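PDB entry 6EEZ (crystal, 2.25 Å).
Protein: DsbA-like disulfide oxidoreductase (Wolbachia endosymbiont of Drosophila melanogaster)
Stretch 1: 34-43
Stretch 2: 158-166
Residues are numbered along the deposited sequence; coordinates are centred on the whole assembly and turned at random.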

ATOM      1  N   SER A  34      -1.060 -10.478  15.030  1.00 41.86           N
ATOM      2  CA  SER A  34      -1.886  -9.381  15.570  1.00 41.61           C
ATOM      3  C   SER A  34      -1.228  -8.014  15.364  1.00 40.64           C
ATOM      4  O   SER A  34      -1.868  -6.973  15.571  1.00 40.75           O
ATOM      5  CB  SER A  34      -2.167  -9.585  17.061  1.00 43.11           C
ATOM      6  OG  SER A  34      -2.909 -10.780  17.279  1.00 44.41           O
ATOM      7  N   VAL A  35       0.050  -8.015  14.985  1.00 36.99           N
ATOM      8  CA  VAL A  35       0.759  -6.780  14.698  1.00 36.11           C
ATOM      9  C   VAL A  35       0.651  -6.475  13.212  1.00 35.10           C
ATOM     10  O   VAL A  35       1.404  -7.007  12.397  1.00 35.28           O
ATOM     11  CB  VAL A  35       2.233  -6.862  15.116  1.00 36.84           C
ATOM     12  CG1 VAL A  35       2.925  -5.516  14.915  1.00 36.73           C
ATOM     13  CG2 VAL A  35       2.337  -7.306  16.572  1.00 37.99           C
ATOM     14  N   ILE A  36      -0.296  -5.613  12.881  1.00 31.26           N
ATOM     15  CA  ILE A  36      -0.680  -5.357  11.512  1.00 30.68           C
ATOM     16  C   ILE A  36      -0.252  -3.954  11.090  1.00 30.42           C
ATOM     17  O   ILE A  36      -0.623  -2.960  11.722  1.00 31.04           O
ATOM     18  CB  ILE A  36      -2.202  -5.525  11.357  1.00 30.58           C
ATOM     19  CG1 ILE A  36      -2.602  -6.943  11.786  1.00 31.49           C
ATOM     20  CG2 ILE A  36      -2.667  -5.206   9.954  1.00 29.93           C
ATOM     21  CD1 ILE A  36      -4.074  -7.167  11.864  1.00 32.13           C
ATOM     22  N   ALA A  37       0.552  -3.881  10.038  1.00 31.08           N
ATOM     23  CA  ALA A  37       0.938  -2.603   9.473  1.00 30.42           C
ATOM     24  C   ALA A  37       0.062  -2.317   8.259  1.00 30.01           C
ATOM     25  O   ALA A  37      -0.303  -3.239   7.532  1.00 30.17           O
ATOM     26  CB  ALA A  37       2.400  -2.617   9.096  1.00 30.57           C
ATOM     27  N   VAL A  38      -0.293  -1.050   8.052  1.00 26.93           N
ATOM     28  CA  VAL A  38      -1.092  -0.651   6.898  1.00 26.86           C
ATOM     29  C   VAL A  38      -0.443   0.536   6.185  1.00 26.60           C
ATOM     30  O   VAL A  38      -0.403   1.653   6.716  1.00 26.23           O
ATOM     31  CB  VAL A  38      -2.526  -0.296   7.306  1.00 26.84           C
ATOM     32  CG1 VAL A  38      -3.395  -0.163   6.081  1.00 27.28           C
ATOM     33  CG2 VAL A  38      -3.103  -1.352   8.282  1.00 27.67           C
ATOM     34  N   GLY A  39       0.072   0.285   4.977  1.00 27.10           N
ATOM     35  CA  GLY A  39       0.882   1.266   4.264  1.00 27.32           C
ATOM     36  C   GLY A  39       0.061   1.952   3.194  1.00 27.83           C
ATOM     37  O   GLY A  39      -0.703   1.286   2.497  1.00 28.70           O
ATOM     38  N   PHE A  40       0.189   3.279   3.104  1.00 27.96           N
ATOM     39  CA  PHE A  40      -0.532   4.097   2.110  1.00 29.04           C
ATOM     40  C   PHE A  40       0.457   4.765   1.168  1.00 29.67           C
ATOM     41  O   PHE A  40       1.270   5.566   1.610  1.00 28.85           O
ATOM     42  CB  PHE A  40      -1.398   5.159   2.793  1.00 28.47           C
ATOM     43  CG  PHE A  40      -2.526   4.596   3.619  1.00 27.99           C
ATOM     44  CD1 PHE A  40      -2.296   4.141   4.903  1.00 27.35           C
ATOM     45  CD2 PHE A  40      -3.815   4.530   3.107  1.00 28.64           C
ATOM     46  CE1 PHE A  40      -3.331   3.637   5.676  1.00 27.26           C
ATOM     47  CE2 PHE A  40      -4.846   4.024   3.853  1.00 28.49           C
ATOM     48  CZ  PHE A  40      -4.606   3.576   5.158  1.00 27.85           C
ATOM     49  N   LEU A  41       0.370   4.434  -0.124  1.00 33.02           N
ATOM     50  CA  LEU A  41       1.394   4.793  -1.120  1.00 33.54           C
ATOM     51  C   LEU A  41       0.802   5.246  -2.462  1.00 33.96           C
ATOM     52  O   LEU A  41      -0.245   4.779  -2.892  1.00 34.56           O
ATOM     53  CB  LEU A  41       2.337   3.595  -1.367  1.00 34.90           C
ATOM     54  CG  LEU A  41       3.621   3.525  -0.514  1.00 34.56           C
ATOM     55  CD1 LEU A  41       3.425   3.187   1.025  1.00 33.87           C
ATOM     56  CD2 LEU A  41       4.610   2.548  -1.148  1.00 35.45           C
ATOM     57  N   ASP A  42       1.497   6.185  -3.093  1.00 32.67           N
ATOM     58  CA  ASP A  42       1.286   6.571  -4.483  1.00 33.51           C
ATOM     59  C   ASP A  42       2.553   6.136  -5.205  1.00 34.91           C
ATOM     60  O   ASP A  42       3.660   6.477  -4.778  1.00 35.42           O
ATOM     61  CB  ASP A  42       1.058   8.075  -4.624  1.00 33.40           C
ATOM     62  CG  ASP A  42       0.757   8.498  -6.042  1.00 34.49           C
ATOM     63  OD1 ASP A  42       1.579   8.228  -6.964  1.00 35.94           O
ATOM     64  OD2 ASP A  42      -0.317   9.118  -6.236  1.00 34.23           O
ATOM     65  N   TYR A  43       2.406   5.370  -6.281  1.00 35.37           N
ATOM     66  CA  TYR A  43       3.576   4.819  -6.955  1.00 37.19           C
ATOM     67  C   TYR A  43       4.506   5.878  -7.588  1.00 38.41           C
ATOM     68  O   TYR A  43       5.710   5.629  -7.734  1.00 39.96           O
ATOM     69  CB  TYR A  43       3.121   3.819  -8.013  1.00 37.97           C
ATOM     70  CG  TYR A  43       2.651   2.522  -7.424  1.00 37.47           C
ATOM     71  CD1 TYR A  43       3.478   1.775  -6.590  1.00 37.90           C
ATOM     72  CD2 TYR A  43       1.390   2.033  -7.703  1.00 36.81           C
ATOM     73  CE1 TYR A  43       3.047   0.595  -6.046  1.00 37.27           C
ATOM     74  CE2 TYR A  43       0.959   0.848  -7.180  1.00 36.66           C
ATOM     75  CZ  TYR A  43       1.784   0.136  -6.344  1.00 36.51           C
ATOM     76  OH  TYR A  43       1.336  -1.045  -5.797  1.00 36.41           O
ATOM     77  N   GLY A 158      -1.191  13.621   2.482  1.00 35.73           N
ATOM     78  CA  GLY A 158      -0.289  13.175   1.423  1.00 35.18           C
ATOM     79  C   GLY A 158       0.218  11.757   1.644  1.00 33.28           C
ATOM     80  O   GLY A 158      -0.241  11.092   2.563  1.00 32.69           O
ATOM     81  N   THR A 159       1.122  11.290   0.784  1.00 32.74           N
ATOM     82  CA  THR A 159       1.802  10.002   0.967  1.00 31.72           C
ATOM     83  C   THR A 159       3.329  10.177   0.997  1.00 31.92           C
ATOM     84  O   THR A 159       3.857  11.176   0.504  1.00 33.00           O
ATOM     85  CB  THR A 159       1.433   8.980  -0.160  1.00 32.06           C
ATOM     86  OG1 THR A 159       1.803   9.496  -1.440  1.00 33.05           O
ATOM     87  CG2 THR A 159      -0.049   8.704  -0.154  1.00 32.44           C
ATOM     88  N   PRO A 160       4.041   9.187   1.562  1.00 27.09           N
ATOM     89  CA  PRO A 160       3.469   7.980   2.170  1.00 25.94           C
ATOM     90  C   PRO A 160       3.159   8.184   3.633  1.00 26.02           C
ATOM     91  O   PRO A 160       3.651   9.148   4.217  1.00 27.20           O
ATOM     92  CB  PRO A 160       4.583   6.951   2.020  1.00 26.39           C
ATOM     93  CG  PRO A 160       5.812   7.777   2.231  1.00 27.57           C
ATOM     94  CD  PRO A 160       5.512   9.140   1.610  1.00 28.14           C
ATOM     95  N   PHE A 161       2.410   7.242   4.207  1.00 27.52           N
ATOM     96  CA  PHE A 161       2.310   7.143   5.649  1.00 27.94           C
ATOM     97  C   PHE A 161       1.962   5.718   5.981  1.00 27.03           C
ATOM     98  O   PHE A 161       1.465   4.976   5.115  1.00 25.82           O
ATOM     99  CB  PHE A 161       1.292   8.143   6.258  1.00 28.32           C
ATOM    100  CG  PHE A 161      -0.152   7.877   5.913  1.00 27.35           C
ATOM    101  CD1 PHE A 161      -0.934   7.080   6.725  1.00 26.87           C
ATOM    102  CD2 PHE A 161      -0.750   8.493   4.830  1.00 27.59           C
ATOM    103  CE1 PHE A 161      -2.274   6.863   6.440  1.00 26.60           C
ATOM    104  CE2 PHE A 161      -2.091   8.278   4.542  1.00 27.52           C
ATOM    105  CZ  PHE A 161      -2.851   7.467   5.348  1.00 27.14           C
ATOM    106  N   LEU A 162       2.271   5.346   7.224  1.00 29.48           N
ATOM    107  CA  LEU A 162       2.148   3.978   7.686  1.00 29.06           C
ATOM    108  C   LEU A 162       1.539   3.894   9.088  1.00 29.80           C
ATOM    109  O   LEU A 162       1.979   4.541  10.047  1.00 31.98           O
ATOM    110  CB  LEU A 162       3.525   3.309   7.660  1.00 30.03           C
ATOM    111  CG  LEU A 162       3.655   1.851   8.108  1.00 30.00           C
ATOM    112  CD1 LEU A 162       2.847   0.962   7.188  1.00 28.47           C
ATOM    113  CD2 LEU A 162       5.115   1.408   8.108  1.00 31.34           C
ATOM    114  N   ILE A 163       0.504   3.081   9.181  1.00 25.93           N
ATOM    115  CA  ILE A 163      -0.117   2.751  10.443  1.00 26.32           C
ATOM    116  C   ILE A 163       0.411   1.437  10.947  1.00 27.09           C
ATOM    117  O   ILE A 163       0.364   0.439  10.243  1.00 25.64           O
ATOM    118  CB  ILE A 163      -1.642   2.645  10.302  1.00 25.78           C
ATOM    119  CG1 ILE A 163      -2.214   3.971   9.828  1.00 25.88           C
ATOM    120  CG2 ILE A 163      -2.279   2.192  11.626  1.00 26.55           C
ATOM    121  CD1 ILE A 163      -3.713   3.887   9.532  1.00 26.05           C
ATOM    122  N   ILE A 164       0.912   1.434  12.170  1.00 26.31           N
ATOM    123  CA  ILE A 164       1.184   0.181  12.872  1.00 27.71           C
ATOM    124  C   ILE A 164       0.515   0.235  14.240  1.00 29.31           C
ATOM    125  O   ILE A 164       0.854   1.085  15.053  1.00 30.65           O
ATOM    126  CB  ILE A 164       2.692  -0.061  13.073  1.00 29.30           C
ATOM    127  CG1 ILE A 164       3.459   0.069  11.749  1.00 27.90           C
ATOM    128  CG2 ILE A 164       2.919  -1.401  13.709  1.00 30.57           C
ATOM    129  CD1 ILE A 164       5.007   0.000  11.918  1.00 29.37           C
ATOM    130  N   GLY A 165      -0.394  -0.699  14.498  1.00 31.46           N
ATOM    131  CA  GLY A 165      -1.067  -0.767  15.776  1.00 33.14           C
ATOM    132  C   GLY A 165      -1.902   0.496  15.996  1.00 32.42           C
ATOM    133  O   GLY A 165      -2.816   0.763  15.217  1.00 30.63           O
ATOM    134  N   ASP A 166      -1.556   1.282  17.017  1.00 39.29           N
ATOM    135  CA  ASP A 166      -2.279   2.516  17.328  1.00 39.66           C
ATOM    136  C   ASP A 166      -1.466   3.750  16.964  1.00 39.64           C
ATOM    137  O   ASP A 166      -1.790   4.864  17.404  1.00 40.41           O
ATOM    138  CB  ASP A 166      -2.656   2.558  18.817  1.00 42.02           C
ATOM    139  CG  ASP A 166      -1.453   2.444  19.734  1.00 44.60           C
ATOM    140  OD1 ASP A 166      -0.332   2.195  19.230  1.00 45.06           O
ATOM    141  OD2 ASP A 166      -1.634   2.582  20.971  1.00 46.41           O
TER

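The strongest polar interactions between the two stretches are four backbone hydrogen bonds, which join the first strand, which runs on to Leu41, to strand 161-164 as antiparallel neighbours in a sheet. Val38 and Ile163 form one hydrogen-bonded pair: Val38 N donates to Ile163 O at 2.7 Å, and Ile163 N returns a bond to Val38 O at 3.0 Å, both nearly straight. Two residues along, Phe40 and Phe161 repeat the pattern. Phe40 N reaches Phe161 O at 2.9 Å, while the reciprocal bond from Phe161 N to Phe40 O is longer, at 3.3 Å. The strand directions differ by 165°, close to ideal antiparallel, an arrangement that lets each paired residue both give and accept a bond.

Between and beyond these pairs lie the non-hydrogen-bonded ones, Ala37 with Ile164 and Gly39 with Leu162, whose CA atoms come within 4.4 and 4.5 Å. Here the backbone makes softer contacts. Ala37 CA approaches Ile163 O at 3.2 Å, and Leu162 CA lies 3.6 Å from Val38 O, so carbonyls already engaged in hydrogen bonds also receive CA-H...O contacts. The same happens at the end of the ladder, where Pro160 CA sits 3.3 Å from Phe40 O. Proline has no amide hydrogen to donate, and the peptide bond before it is cis; its CA-H makes an oblique contact with that carbonyl.

Side chains alternate between the two faces of the sheet. The face carrying Val38, Phe40, Phe161 and Ile163 is dominated by the aromatic pair. The rings of Phe40 and Phe161 form an offset stack, with centroids 4.3 Å apart and planes only 14° from parallel; Phe40 CD1 and Phe161 CE1 approach to a tight 3.1 Å. A flat, nonpolar phenylalanine ring can cover a wide area of its neighbour in a buried site without needing a polar partner. Their different chi1 rotamers, m for Phe40 and p for Phe161, accompany this overlap. Phe40 CB also lies over the face of the Phe161 ring, 3.8 Å from its centroid, in a CH-pi contact. Farther along, Phe40 CE1 meets Ile163 CD1 at 3.9 Å, and the beta-branched Val38 and Ile163 pack with their CB atoms 4.3 Å apart. Branching at CB suits the extended backbone and places hydrocarbon close to the sheet.

On the other face, small residues of the first strand lie opposite larger ones of the second. Ala37 CB touches Ile164 CG1 at 3.9 Å and Leu162 CD1 at 4.1 Å. The end of Leu162 comes nearer to the first strand, bringing CD1 to 3.5 Å from Gly39 CA; a CB on Gly39 would stand 3.6 Å from that same methyl, so glycine leaves this spot free for the leucine.

At the margins the contacts thin out: Val35 CG1 lies 4.3 Å from Ile164 CG2, and Leu41 CD1 packs against Pro160 CB at 4.1 Å. Thr159, by contrast, points toward the first stretch and packs substantially against the end of its strand. Threonine combines a methyl for packing with a hydroxyl that tolerates a partly exposed position: CG2 lies 3.8 Å from Phe40 O, and OG1 is 3.6 Å from Asp42 CB. The Asp42 carboxylate finds its hydrogen bonds outside this interface.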